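Long-range contact in ancestral D-type dye decolorizing peroxidase (Geotrichum candidum, PDB 7ANV), which is a haem peroxidase that probably uses hydrogen peroxide to oxidise dyes and related aromatic substrates: residues D132-E137 and E176-Q181. Residues are numbered along the deposited sequence; the frame is centred on the assembly and turned at random.
Sequences DPAFKE and EVLTIQ
Pro-133 O takes the N-H groups of both Lys-136, at 3.1 Å from its N, and Glu-137, and so fixes the short turn of helix that presents Ala-134 and Phe-135 to Val-177, Leu-178 and Ile-180 of the strand. The side chains that meet across the contact are all apolar. The axes run roughly antiparallel, at 142°. Their closest approach is 8.3 Å, and the methyl of Ala-134 fills it, with CB 3.8 Å from Leu-178 CB. Val-177 CG1 comes within 4.1 Å of Ala-134 CB and also lies against the carbonyl oxygen of that alanine. That neighbouring residues of one strand can both face the helix illustrates what a classic beta bulge does; Val-177 and Leu-178 sit together opposite Phe-25. Beside this pair the side chain of Phe-135 crosses that of Leu-178 at about a right angle. Its CG lies anti to the carbonyl carbon (chi1 -76°), and although CB does not point at the strand, the far end of the ring comes close to it. Phe-135 CE2 is 3.5 Å from Leu-178 CD2, an oblique approach. Ile-180 meets the ring differently, tip to tip, with CD1 at the edge, near the ring plane, 3.9 Å from Phe-135 CZ. An alanine in place of Phe-135 would probably leave Leu-178 CD2 and Ile-180 CD1 without their aromatic partner and open a gap between helix and strand. In the dimeric alpha+beta barrel domain, strand 174-183 is an outermost strand of a four-stranded antiparallel sheet and pairs with strand 20-28, whose Phe-25 stacks edge-to-face with Phe-135. Phe-251, from strand 247-256 of the second sheet, touches both Phe-135 and Ile-180, and Asp-132 forms a salt bridge with Lys-253 of that strand, which places the contact where the two sheets meet.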
loop_
_atom_site.group_PDB
_atom_site.type_symbol
_atom_site.label_atom_id
_atom_site.label_comp_id
_atom_site.label_asym_id
_atom_site.label_seq_id
_atom_site.Cartn_x
_atom_site.Cartn_y
_atom_site.Cartn_z
ATOM N N ASP A 132 -13.013 3.837 -11.859
ATOM C CA ASP A 132 -12.679 4.360 -13.209
ATOM C C ASP A 132 -13.066 3.263 -14.201
ATOM O O ASP A 132 -12.865 2.077 -13.914
ATOM C CB ASP A 132 -11.207 4.772 -13.367
ATOM C CG ASP A 132 -10.774 5.928 -12.468
ATOM O OD1 ASP A 132 -11.667 6.674 -12.008
ATOM O OD2 ASP A 132 -9.558 6.097 -12.270
ATOM N N PRO A 133 -13.592 3.634 -15.387
ATOM C CA PRO A 133 -14.013 2.666 -16.406
ATOM C C PRO A 133 -12.997 1.553 -16.715
ATOM O O PRO A 133 -13.395 0.427 -16.820
ATOM C CB PRO A 133 -14.235 3.534 -17.652
ATOM C CG PRO A 133 -14.624 4.880 -17.088
ATOM C CD PRO A 133 -13.841 5.021 -15.796
ATOM N N ALA A 134 -11.701 1.878 -16.800
ATOM C CA ALA A 134 -10.641 0.926 -17.207
ATOM C C ALA A 134 -10.584 -0.245 -16.224
ATOM O O ALA A 134 -10.336 -1.355 -16.655
ATOM C CB ALA A 134 -9.310 1.638 -17.332
ATOM N N PHE A 135 -10.840 -0.011 -14.932
ATOM C CA PHE A 135 -10.739 -1.045 -13.874
ATOM C C PHE A 135 -12.038 -1.857 -13.761
ATOM O O PHE A 135 -12.056 -2.995 -13.215
ATOM C CB PHE A 135 -10.398 -0.348 -12.562
ATOM C CG PHE A 135 -8.956 0.068 -12.465
ATOM C CD1 PHE A 135 -7.963 -0.884 -12.593
ATOM C CD2 PHE A 135 -8.596 1.380 -12.227
ATOM C CE1 PHE A 135 -6.632 -0.531 -12.472
ATOM C CE2 PHE A 135 -7.260 1.731 -12.115
ATOM C CZ PHE A 135 -6.288 0.771 -12.229
ATOM N N LYS A 136 -13.110 -1.255 -14.269
ATOM C CA LYS A 136 -14.507 -1.682 -14.032
ATOM C C LYS A 136 -14.921 -2.452 -15.281
ATOM O O LYS A 136 -15.409 -3.584 -15.144
ATOM C CB LYS A 136 -15.350 -0.436 -13.725
ATOM C CG LYS A 136 -16.786 -0.685 -13.302
ATOM C CD LYS A 136 -17.731 0.450 -13.640
ATOM C CE LYS A 136 -17.503 1.670 -12.776
ATOM N NZ LYS A 136 -18.781 2.269 -12.322
ATOM N N GLU A 137 -14.651 -1.876 -16.454
ATOM C CA GLU A 137 -15.197 -2.323 -17.764
ATOM C C GLU A 137 -14.287 -3.376 -18.403
ATOM O O GLU A 137 -14.811 -4.249 -19.108
ATOM C CB GLU A 137 -15.339 -1.152 -18.747
ATOM C CG GLU A 137 -16.201 -0.003 -18.242
ATOM C CD GLU A 137 -17.621 -0.361 -17.844
ATOM O OE1 GLU A 137 -18.181 -1.335 -18.406
ATOM O OE2 GLU A 137 -18.165 0.338 -16.966
ATOM N N GLU A 176 -2.768 -1.386 -24.717
ATOM C CA GLU A 176 -2.786 -0.557 -23.482
ATOM C C GLU A 176 -4.243 -0.400 -23.021
ATOM O O GLU A 176 -5.074 0.058 -23.835
ATOM C CB GLU A 176 -2.142 0.780 -23.801
ATOM C CG GLU A 176 -2.144 1.749 -22.631
ATOM C CD GLU A 176 -1.701 3.141 -23.013
ATOM O OE1 GLU A 176 -1.010 3.291 -24.079
ATOM O OE2 GLU A 176 -2.027 4.068 -22.240
ATOM N N VAL A 177 -4.561 -0.733 -21.777
ATOM C CA VAL A 177 -5.909 -0.507 -21.176
ATOM C C VAL A 177 -5.886 0.829 -20.460
ATOM O O VAL A 177 -6.838 1.610 -20.553
ATOM C CB VAL A 177 -6.295 -1.642 -20.209
ATOM C CG1 VAL A 177 -7.654 -1.408 -19.571
ATOM C CG2 VAL A 177 -6.241 -2.994 -20.885
ATOM N N LEU A 178 -4.789 1.106 -19.767
ATOM C CA LEU A 178 -4.692 2.290 -18.895
ATOM C C LEU A 178 -3.211 2.493 -18.581
ATOM O O LEU A 178 -2.500 1.494 -18.302
ATOM C CB LEU A 178 -5.511 2.065 -17.613
ATOM C CG LEU A 178 -5.451 3.187 -16.577
ATOM C CD1 LEU A 178 -6.135 4.455 -17.067
ATOM C CD2 LEU A 178 -6.059 2.746 -15.252
ATOM N N THR A 179 -2.786 3.746 -18.589
ATOM C CA THR A 179 -1.480 4.121 -18.010
ATOM C C THR A 179 -1.726 5.119 -16.889
ATOM O O THR A 179 -2.557 6.043 -17.095
ATOM C CB THR A 179 -0.553 4.689 -19.087
ATOM O OG1 THR A 179 -0.475 3.698 -20.107
ATOM C CG2 THR A 179 0.833 4.980 -18.567
ATOM N N ILE A 180 -1.070 4.928 -15.744
ATOM C CA ILE A 180 -1.193 5.888 -14.612
ATOM C C ILE A 180 0.242 6.237 -14.245
ATOM O O ILE A 180 1.028 5.322 -13.989
ATOM C CB ILE A 180 -1.960 5.317 -13.394
ATOM C CG1 ILE A 180 -3.201 4.520 -13.798
ATOM C CG2 ILE A 180 -2.274 6.479 -12.452
ATOM C CD1 ILE A 180 -4.001 3.889 -12.647
ATOM N N GLN A 181 0.511 7.510 -14.099
ATOM C CA GLN A 181 1.817 7.995 -13.630
ATOM C C GLN A 181 1.739 8.436 -12.172
ATOM O O GLN A 181 0.842 9.240 -11.817
ATOM C CB GLN A 181 2.246 9.158 -14.517
ATOM C CG GLN A 181 3.633 9.682 -14.163
ATOM C CD GLN A 181 3.977 10.844 -15.053
ATOM O OE1 GLN A 181 4.035 10.679 -16.272
ATOM N NE2 GLN A 181 4.095 12.040 -14.477
#